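Local coordinates for diaminopimelate decarboxylase (Psychromonas ingrahamii, PDB 4XG1), which probably catalyses the pyridoxal 5'-phosphate-dependent decarboxylation of meso-diaminopimelate to L-lysine, the last step of lysine biosynthesis, at residues Lys107-Leu116 with Arg133-Leu141. Residues are numbered along the deposited sequence; the frame is centred on the assembly and turned at random.
Sequences KTEIEISAAL and RINSVAKAL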
ATOM      1  N   LYS B 107      -6.879 -10.792  15.465  1.00 12.99           N
ATOM      2  CA  LYS B 107      -8.314 -11.067  15.219  1.00 14.09           C
ATOM      3  C   LYS B 107      -9.179 -10.345  16.246  1.00 15.42           C
ATOM      4  O   LYS B 107      -8.939 -10.475  17.445  1.00 16.33           O
ATOM      5  CB  LYS B 107      -8.579 -12.564  15.325  1.00 13.75           C
ATOM      6  CG  LYS B 107      -7.768 -13.424  14.372  1.00 13.67           C
ATOM      7  CD  LYS B 107      -8.154 -14.876  14.509  1.00 13.55           C
ATOM      8  CE  LYS B 107      -7.242 -15.815  13.742  1.00 13.84           C
ATOM      9  NZ  LYS B 107      -5.954 -16.080  14.439  1.00 14.26           N
ATOM     10  N   THR B 108     -10.165  -9.583  15.787  1.00 17.08           N
ATOM     11  CA  THR B 108     -11.156  -8.929  16.695  1.00 18.14           C
ATOM     12  C   THR B 108     -12.322  -9.853  17.062  1.00 19.69           C
ATOM     13  O   THR B 108     -12.579 -10.880  16.399  1.00 19.02           O
ATOM     14  CB  THR B 108     -11.803  -7.683  16.068  1.00 17.10           C
ATOM     15  OG1 THR B 108     -12.640  -8.070  14.965  1.00 16.68           O
ATOM     16  CG2 THR B 108     -10.771  -6.732  15.617  1.00 16.87           C
ATOM     17  N   GLU B 109     -13.010  -9.492  18.133  1.00 23.50           N
ATOM     18  CA  GLU B 109     -14.150 -10.296  18.606  1.00 27.11           C
ATOM     19  C   GLU B 109     -15.205 -10.388  17.518  1.00 25.06           C
ATOM     20  O   GLU B 109     -15.758 -11.465  17.256  1.00 23.06           O
ATOM     21  CB  GLU B 109     -14.751  -9.694  19.880  1.00 32.31           C
ATOM     22  CG  GLU B 109     -13.811  -9.765  21.070  1.00 38.59           C
ATOM     23  CD  GLU B 109     -14.340  -9.052  22.290  1.00 46.55           C
ATOM     24  OE1 GLU B 109     -15.358  -9.517  22.880  1.00 57.96           O
ATOM     25  OE2 GLU B 109     -13.729  -8.015  22.656  1.00 48.60           O
ATOM     26  N   ILE B 110     -15.415  -9.263  16.835  1.00 25.05           N
ATOM     27  CA  ILE B 110     -16.346  -9.202  15.719  1.00 25.08           C
ATOM     28  C   ILE B 110     -15.992 -10.200  14.615  1.00 24.31           C
ATOM     29  O   ILE B 110     -16.863 -10.912  14.108  1.00 26.99           O
ATOM     30  CB  ILE B 110     -16.446  -7.778  15.147  1.00 28.32           C
ATOM     31  CG1 ILE B 110     -17.153  -6.880  16.172  1.00 31.77           C
ATOM     32  CG2 ILE B 110     -17.227  -7.773  13.827  1.00 28.26           C
ATOM     33  CD1 ILE B 110     -17.281  -5.424  15.761  1.00 31.51           C
ATOM     34  N   GLU B 111     -14.715 -10.279  14.265  1.00 22.77           N
ATOM     35  CA  GLU B 111     -14.271 -11.227  13.260  1.00 21.75           C
ATOM     36  C   GLU B 111     -14.437 -12.640  13.770  1.00 19.79           C
ATOM     37  O   GLU B 111     -14.780 -13.529  13.022  1.00 19.58           O
ATOM     38  CB  GLU B 111     -12.796 -10.982  12.867  1.00 21.55           C
ATOM     39  CG  GLU B 111     -12.533  -9.616  12.262  1.00 21.85           C
ATOM     40  CD  GLU B 111     -11.067  -9.419  11.845  1.00 21.35           C
ATOM     41  OE1 GLU B 111     -10.221  -9.275  12.749  1.00 20.34           O
ATOM     42  OE2 GLU B 111     -10.790  -9.379  10.624  1.00 20.12           O
ATOM     43  N   ILE B 112     -14.115 -12.865  15.024  1.00 20.62           N
ATOM     44  CA  ILE B 112     -14.186 -14.234  15.561  1.00 23.66           C
ATOM     45  C   ILE B 112     -15.626 -14.741  15.628  1.00 23.93           C
ATOM     46  O   ILE B 112     -15.923 -15.869  15.237  1.00 24.31           O
ATOM     47  CB  ILE B 112     -13.579 -14.315  16.951  1.00 24.80           C
ATOM     48  CG1 ILE B 112     -12.059 -14.093  16.879  1.00 26.29           C
ATOM     49  CG2 ILE B 112     -13.840 -15.682  17.544  1.00 26.14           C
ATOM     50  CD1 ILE B 112     -11.487 -13.474  18.142  1.00 27.50           C
ATOM     51  N   SER B 113     -16.516 -13.870  16.089  1.00 24.72           N
ATOM     52  CA  SER B 113     -17.936 -14.124  16.005  1.00 25.03           C
ATOM     53  C   SER B 113     -18.427 -14.447  14.596  1.00 24.42           C
ATOM     54  O   SER B 113     -19.148 -15.417  14.378  1.00 24.72           O
ATOM     55  CB  SER B 113     -18.672 -12.913  16.528  1.00 28.17           C
ATOM     56  OG  SER B 113     -20.048 -13.220  16.581  1.00 31.37           O
ATOM     57  N   ALA B 114     -18.013 -13.660  13.618  1.00 23.69           N
ATOM     58  CA  ALA B 114     -18.510 -13.898  12.275  1.00 24.68           C
ATOM     59  C   ALA B 114     -18.040 -15.232  11.767  1.00 24.64           C
ATOM     60  O   ALA B 114     -18.779 -15.951  11.066  1.00 27.78           O
ATOM     61  CB  ALA B 114     -18.080 -12.796  11.327  1.00 25.06           C
ATOM     62  N   ALA B 115     -16.812 -15.571  12.103  1.00 22.43           N
ATOM     63  CA  ALA B 115     -16.206 -16.805  11.598  1.00 22.45           C
ATOM     64  C   ALA B 115     -16.826 -18.025  12.291  1.00 23.70           C
ATOM     65  O   ALA B 115     -17.044 -19.079  11.676  1.00 21.94           O
ATOM     66  CB  ALA B 115     -14.712 -16.774  11.840  1.00 21.98           C
ATOM     67  N   LEU B 116     -17.106 -17.865  13.578  1.00 25.47           N
ATOM     68  CA  LEU B 116     -17.813 -18.898  14.328  1.00 29.04           C
ATOM     69  C   LEU B 116     -19.201 -19.110  13.758  1.00 29.11           C
ATOM     70  O   LEU B 116     -19.559 -20.237  13.409  1.00 25.53           O
ATOM     71  CB  LEU B 116     -17.894 -18.534  15.827  1.00 29.86           C
ATOM     72  CG  LEU B 116     -16.602 -18.828  16.599  1.00 27.51           C
ATOM     73  CD1 LEU B 116     -16.643 -18.296  18.016  1.00 27.60           C
ATOM     74  CD2 LEU B 116     -16.328 -20.318  16.617  1.00 27.57           C
ATOM     75  N   ARG B 133      -9.773 -14.708  24.205  1.00 32.31           N
ATOM     76  CA  ARG B 133     -10.741 -13.927  23.479  1.00 28.62           C
ATOM     77  C   ARG B 133     -11.668 -14.860  22.712  1.00 28.66           C
ATOM     78  O   ARG B 133     -12.873 -14.672  22.694  1.00 27.47           O
ATOM     79  CB  ARG B 133     -10.054 -12.961  22.536  1.00 27.24           C
ATOM     80  CG  ARG B 133     -11.055 -12.204  21.683  1.00 26.23           C
ATOM     81  CD  ARG B 133     -10.408 -11.149  20.812  1.00 24.75           C
ATOM     82  NE  ARG B 133     -10.000  -9.998  21.582  1.00 23.72           N
ATOM     83  CZ  ARG B 133      -9.470  -8.902  21.063  1.00 21.11           C
ATOM     84  NH1 ARG B 133      -9.277  -8.815  19.775  1.00 22.23           N
ATOM     85  NH2 ARG B 133      -9.151  -7.897  21.837  1.00 20.04           N
ATOM     86  N   ILE B 134     -11.097 -15.868  22.082  1.00 27.82           N
ATOM     87  CA  ILE B 134     -11.885 -16.749  21.276  1.00 29.58           C
ATOM     88  C   ILE B 134     -12.842 -17.479  22.183  1.00 35.40           C
ATOM     89  O   ILE B 134     -14.053 -17.489  21.945  1.00 41.07           O
ATOM     90  CB  ILE B 134     -11.021 -17.753  20.513  1.00 27.98           C
ATOM     91  CG1 ILE B 134     -10.223 -17.009  19.440  1.00 27.97           C
ATOM     92  CG2 ILE B 134     -11.882 -18.829  19.859  1.00 27.54           C
ATOM     93  CD1 ILE B 134      -9.277 -17.883  18.641  1.00 27.60           C
ATOM     94  N   ASN B 135     -12.291 -18.095  23.220  1.00 38.63           N
ATOM     95  CA  ASN B 135     -13.071 -18.848  24.175  1.00 34.97           C
ATOM     96  C   ASN B 135     -14.197 -17.990  24.719  1.00 36.49           C
ATOM     97  O   ASN B 135     -15.332 -18.465  24.872  1.00 36.87           O
ATOM     98  CB  ASN B 135     -12.194 -19.312  25.318  1.00 33.35           C
ATOM     99  CG  ASN B 135     -12.944 -20.175  26.314  1.00 30.11           C
ATOM    100  OD1 ASN B 135     -13.263 -21.335  26.043  1.00 29.23           O
ATOM    101  ND2 ASN B 135     -13.242 -19.599  27.468  1.00 29.31           N
ATOM    102  N   SER B 136     -13.876 -16.734  25.010  1.00 31.92           N
ATOM    103  CA  SER B 136     -14.853 -15.800  25.525  1.00 32.39           C
ATOM    104  C   SER B 136     -16.010 -15.537  24.549  1.00 36.90           C
ATOM    105  O   SER B 136     -17.181 -15.486  24.950  1.00 40.13           O
ATOM    106  CB  SER B 136     -14.147 -14.506  25.864  1.00 33.30           C
ATOM    107  OG  SER B 136     -15.071 -13.503  26.241  1.00 32.83           O
ATOM    108  N   VAL B 137     -15.699 -15.415  23.266  1.00 37.48           N
ATOM    109  CA  VAL B 137     -16.726 -15.199  22.237  1.00 37.03           C
ATOM    110  C   VAL B 137     -17.514 -16.483  21.934  1.00 37.40           C
ATOM    111  O   VAL B 137     -18.726 -16.444  21.728  1.00 34.90           O
ATOM    112  CB  VAL B 137     -16.089 -14.630  20.934  1.00 35.25           C
ATOM    113  CG1 VAL B 137     -17.017 -14.771  19.732  1.00 34.15           C
ATOM    114  CG2 VAL B 137     -15.702 -13.174  21.146  1.00 34.12           C
ATOM    115  N   ALA B 138     -16.814 -17.608  21.875  1.00 42.67           N
ATOM    116  CA  ALA B 138     -17.438 -18.932  21.684  1.00 46.30           C
ATOM    117  C   ALA B 138     -18.441 -19.231  22.806  1.00 54.60           C
ATOM    118  O   ALA B 138     -19.530 -19.760  22.588  1.00 57.15           O
ATOM    119  CB  ALA B 138     -16.370 -19.990  21.680  1.00 44.36           C
ATOM    120  N   LYS B 139     -18.040 -18.863  24.013  1.00 58.77           N
ATOM    121  CA  LYS B 139     -18.855 -19.008  25.187  1.00 59.53           C
ATOM    122  C   LYS B 139     -20.130 -18.224  24.960  1.00 57.62           C
ATOM    123  O   LYS B 139     -21.218 -18.783  25.017  1.00 63.40           O
ATOM    124  CB  LYS B 139     -18.088 -18.481  26.406  1.00 59.01           C
ATOM    125  CG  LYS B 139     -18.764 -18.713  27.745  1.00 59.06           C
ATOM    126  CD  LYS B 139     -18.101 -17.964  28.877  1.00 58.52           C
ATOM    127  CE  LYS B 139     -19.002 -17.838  30.105  1.00 54.47           C
ATOM    128  NZ  LYS B 139     -18.636 -16.682  30.975  1.00 52.07           N
ATOM    129  N   ALA B 140     -19.997 -16.938  24.657  1.00 50.85           N
ATOM    130  CA  ALA B 140     -21.166 -16.100  24.470  1.00 43.33           C
ATOM    131  C   ALA B 140     -22.125 -16.625  23.387  1.00 42.26           C
ATOM    132  O   ALA B 140     -23.302 -16.314  23.433  1.00 45.63           O
ATOM    133  CB  ALA B 140     -20.751 -14.672  24.173  1.00 43.00           C
ATOM    134  N   LEU B 141     -21.630 -17.375  22.410  1.00 39.80           N
ATOM    135  CA  LEU B 141     -22.471 -17.920  21.352  1.00 43.27           C
ATOM    136  C   LEU B 141     -22.852 -19.339  21.638  1.00 42.94           C
ATOM    137  O   LEU B 141     -23.492 -19.978  20.817  1.00 45.27           O
ATOM    138  CB  LEU B 141     -21.722 -17.900  19.987  1.00 48.29           C
ATOM    139  CG  LEU B 141     -21.405 -16.553  19.318  1.00 51.20           C
ATOM    140  CD1 LEU B 141     -20.554 -16.791  18.068  1.00 53.32           C
ATOM    141  CD2 LEU B 141     -22.661 -15.766  18.965  1.00 50.08           C
TER
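Arg-133 reaches across to the start of helix 109-116, where its NH1 donates a bent hydrogen bond (N-H...O 140°) to Lys-107 O, 2.9 Å away and near the guanidinium plane. The chain leaves CB with CG anti to the backbone N (chi1 176°) and bends at chi3, which turns the guanidinium toward this carbonyl. On the way its CD lies 3.7 Å from Ile-112 CD1 and, at the same distance, meets Glu-109 CG. Glu-109 OE2 lies over one face of the guanidinium, 4.4 Å from Arg-133 NE and well out of its plane, where no N-H points at it, so the two charges probably attract only at a distance. A methionine in place of Arg-133 would probably leave Lys-107 O without this donor and Glu-291 of the second subunit, salt-bridged to NH1, without its mate. Farther along, Val-137 is a knob in a hole formed by Glu-109, Ile-112, Ser-113 and Leu-116; its CG1 comes 3.8 Å from Ser-113 N, and CG2 packs on Glu-109 CB. Leu-116 CD1 rests 3.8 Å from Ala-138 CA. The helix axes cross at -53°, as neighbouring outer helices of the TIM barrel; Ile-112 and Leu-116 touch Phe-123 and Ile-134 touches Val-125 of strand 122-125, while Leu-116, Ile-134 and Ala-138 also meet Ala-145 of strand 145-152.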